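Local coordinates for cytochrome c family protein (Geobacter sulfurreducens, PDB 3OUQ), which probably carries electrons through a row of covalently bound c-type hemes, this chain being the N-terminal hexaheme part of a dodecaheme cytochrome, at residues R125-M129 with A130-K134. Numbering follows the deposited sequence.
Sequences RNVTM and AQMEK. With HEC (heme c), chain G.
The Q131 side chain reaches back, extended beyond CG, from the first turn of helix 129-133 and lies obliquely over T128. Its OE1 accepts from the backbone N of T128, with 2.7 Å between T128 N and Q131 OE1. The bond is nearly straight and lies in the plane of the Q131 carboxamide carbonyl. In return T128 OG1, at the N-cap, takes the N-H of Q131, with 3.3 Å from Q131 N to T128 OG1 and an angle of 172°. This reciprocal pair is a capping box. With chi1 at 67°, T128 OG1 is tucked against the backbone and faces the N-H of Q131. It also gives a weak bond to Q131 OE1. A valine in place of T128 would probably leave Q131 N without its side-chain capping acceptor and keep only the T128 N to Q131 OE1 half of the box. Backbone bonds from M132 N to T128 O and from E133 N to M129 O continue the helix.

The same turn binds the heme iron and both propionates. In M129, chi1 and chi2 (-47°) set SD facing the iron, 2.3 Å from FE; H158 supplies the other axial ligand. The backbone N of M129 donates to propionate oxygen O2A of the heme, at 2.9 Å. V127 N holds the other propionate through O1D. M132 SD packs beside M129 CE, 3.9 Å away, and the M132 side chain also touches C138. The cap probably helps to hold the turn that presents the methionine sulfur. Methionine-histidine ligation probably gives this heme a higher potential than bis-histidine ligation would.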
loop_
_atom_site.group_PDB
_atom_site.type_symbol
_atom_site.label_atom_id
_atom_site.label_comp_id
_atom_site.label_asym_id
_atom_site.label_seq_id
_atom_site.Cartn_x
_atom_site.Cartn_y
_atom_site.Cartn_z
ATOM N N ARG A 125 -4.112 -7.442 10.970
ATOM C CA ARG A 125 -3.365 -8.670 10.708
ATOM C C ARG A 125 -4.319 -9.824 11.051
ATOM O O ARG A 125 -4.731 -9.981 12.201
ATOM C CB ARG A 125 -2.117 -8.731 11.599
ATOM N N ASN A 126 -4.681 -10.621 10.052
ATOM C CA ASN A 126 -5.603 -11.737 10.266
ATOM C C ASN A 126 -6.917 -11.253 10.877
ATOM O O ASN A 126 -7.329 -11.722 11.942
ATOM C CB ASN A 126 -4.982 -12.789 11.191
ATOM C CG ASN A 126 -3.691 -13.355 10.645
ATOM O OD1 ASN A 126 -3.613 -13.747 9.477
ATOM N ND2 ASN A 126 -2.667 -13.408 11.491
ATOM N N VAL A 127 -7.574 -10.307 10.215
ATOM C CA VAL A 127 -8.836 -9.805 10.729
ATOM C C VAL A 127 -9.873 -10.894 10.537
ATOM O O VAL A 127 -9.827 -11.641 9.562
ATOM C CB VAL A 127 -9.290 -8.546 9.985
ATOM C CG1 VAL A 127 -8.183 -7.510 9.999
ATOM C CG2 VAL A 127 -9.676 -8.898 8.573
ATOM N N THR A 128 -10.806 -10.986 11.472
ATOM C CA THR A 128 -11.854 -11.993 11.411
ATOM C C THR A 128 -13.112 -11.430 10.744
ATOM O O THR A 128 -13.232 -10.215 10.556
ATOM C CB THR A 128 -12.216 -12.459 12.821
ATOM O OG1 THR A 128 -12.836 -11.380 13.534
ATOM C CG2 THR A 128 -10.975 -12.882 13.560
ATOM N N MET A 129 -14.046 -12.307 10.382
ATOM C CA MET A 129 -15.289 -11.853 9.769
ATOM C C MET A 129 -16.049 -10.995 10.784
ATOM O O MET A 129 -16.732 -10.037 10.423
ATOM C CB MET A 129 -16.149 -13.045 9.342
ATOM C CG MET A 129 -15.462 -13.976 8.358
ATOM S SD MET A 129 -14.664 -13.079 7.012
ATOM C CE MET A 129 -15.947 -12.176 6.486
ATOM N N ALA A 130 -15.917 -11.333 12.061
ATOM C CA ALA A 130 -16.584 -10.572 13.111
ATOM C C ALA A 130 -16.172 -9.109 13.001
ATOM O O ALA A 130 -17.015 -8.216 12.912
ATOM C CB ALA A 130 -16.193 -11.115 14.475
ATOM N N GLN A 131 -14.864 -8.881 13.002
ATOM C CA GLN A 131 -14.300 -7.538 12.907
ATOM C C GLN A 131 -14.619 -6.876 11.574
ATOM O O GLN A 131 -14.739 -5.651 11.492
ATOM C CB GLN A 131 -12.791 -7.615 13.101
ATOM C CG GLN A 131 -12.410 -8.372 14.352
ATOM C CD GLN A 131 -10.936 -8.662 14.418
ATOM O OE1 GLN A 131 -10.398 -9.403 13.592
ATOM N NE2 GLN A 131 -10.265 -8.071 15.398
ATOM N N MET A 132 -14.742 -7.677 10.522
ATOM C CA MET A 132 -15.073 -7.111 9.228
ATOM C C MET A 132 -16.482 -6.536 9.340
ATOM O O MET A 132 -16.803 -5.519 8.726
ATOM C CB MET A 132 -15.016 -8.176 8.128
ATOM C CG MET A 132 -13.626 -8.728 7.875
ATOM S SD MET A 132 -13.374 -9.237 6.157
ATOM C CE MET A 132 -11.655 -9.600 6.175
ATOM N N GLU A 133 -17.321 -7.182 10.143
ATOM C CA GLU A 133 -18.682 -6.705 10.321
ATOM C C GLU A 133 -18.716 -5.382 11.054
ATOM O O GLU A 133 -19.628 -4.583 10.851
ATOM C CB GLU A 133 -19.526 -7.738 11.065
ATOM C CG GLU A 133 -20.114 -8.782 10.140
ATOM C CD GLU A 133 -21.058 -9.717 10.843
ATOM O OE1 GLU A 133 -21.821 -10.418 10.146
ATOM O OE2 GLU A 133 -21.039 -9.761 12.089
ATOM N N LYS A 134 -17.719 -5.145 11.899
ATOM C CA LYS A 134 -17.653 -3.895 12.638
ATOM C C LYS A 134 -16.965 -2.816 11.797
ATOM O O LYS A 134 -16.607 -1.753 12.303
ATOM C CB LYS A 134 -16.926 -4.101 13.971
HETATM FE FE HEC G . -14.200 -14.399 5.224
HETATM C CHA HEC G . -11.234 -14.330 6.832
HETATM C CHB HEC G . -14.950 -17.380 6.799
HETATM C CHC HEC G . -17.380 -14.224 3.973
HETATM C CHD HEC G . -13.063 -12.142 2.941
HETATM N NA HEC G . -13.307 -15.564 6.565
HETATM C C1A HEC G . -12.133 -15.297 7.233
HETATM C C2A HEC G . -11.832 -16.308 8.207
HETATM C C3A HEC G . -12.762 -17.264 8.064
HETATM C C4A HEC G . -13.713 -16.798 7.067
HETATM C CMA HEC G . -12.731 -18.599 8.791
HETATM C CAA HEC G . -10.799 -16.253 9.301
HETATM C CBA HEC G . -11.204 -15.322 10.441
HETATM C CGA HEC G . -12.457 -15.789 11.164
HETATM O O1A HEC G . -12.478 -16.961 11.592
HETATM O O2A HEC G . -13.413 -14.991 11.305
HETATM N NB HEC G . -15.842 -15.503 5.426
HETATM C C1B HEC G . -15.977 -16.725 6.100
HETATM C C2B HEC G . -17.367 -17.142 6.082
HETATM C C3B HEC G . -18.065 -16.202 5.426
HETATM C C4B HEC G . -17.111 -15.235 4.920
HETATM C CMB HEC G . -17.968 -18.398 6.679
HETATM C CAB HEC G . -19.584 -16.127 5.444
HETATM C CBB HEC G . -20.183 -14.980 6.244
HETATM N NC HEC G . -15.094 -13.283 3.876
HETATM C C1C HEC G . -16.431 -13.292 3.484
HETATM C C2C HEC G . -16.668 -12.258 2.496
HETATM C C3C HEC G . -15.486 -11.700 2.181
HETATM C C4C HEC G . -14.483 -12.341 3.040
HETATM C CMC HEC G . -17.988 -11.842 1.901
HETATM C CAC HEC G . -15.211 -10.804 0.986
HETATM C CBC HEC G . -15.713 -9.385 1.136
HETATM N ND HEC G . -12.491 -13.490 4.898
HETATM C C1D HEC G . -12.127 -12.706 3.815
HETATM C C2D HEC G . -10.735 -12.336 3.926
HETATM C C3D HEC G . -10.292 -12.830 5.095
HETATM C C4D HEC G . -11.378 -13.535 5.695
HETATM C CMD HEC G . -9.879 -11.561 2.949
HETATM C CAD HEC G . -8.919 -12.727 5.736
HETATM C CBD HEC G . -8.627 -11.350 6.259
HETATM C CGD HEC G . -7.473 -11.341 7.227
HETATM O O1D HEC G . -7.033 -10.241 7.616
HETATM O O2D HEC G . -7.013 -12.436 7.609
#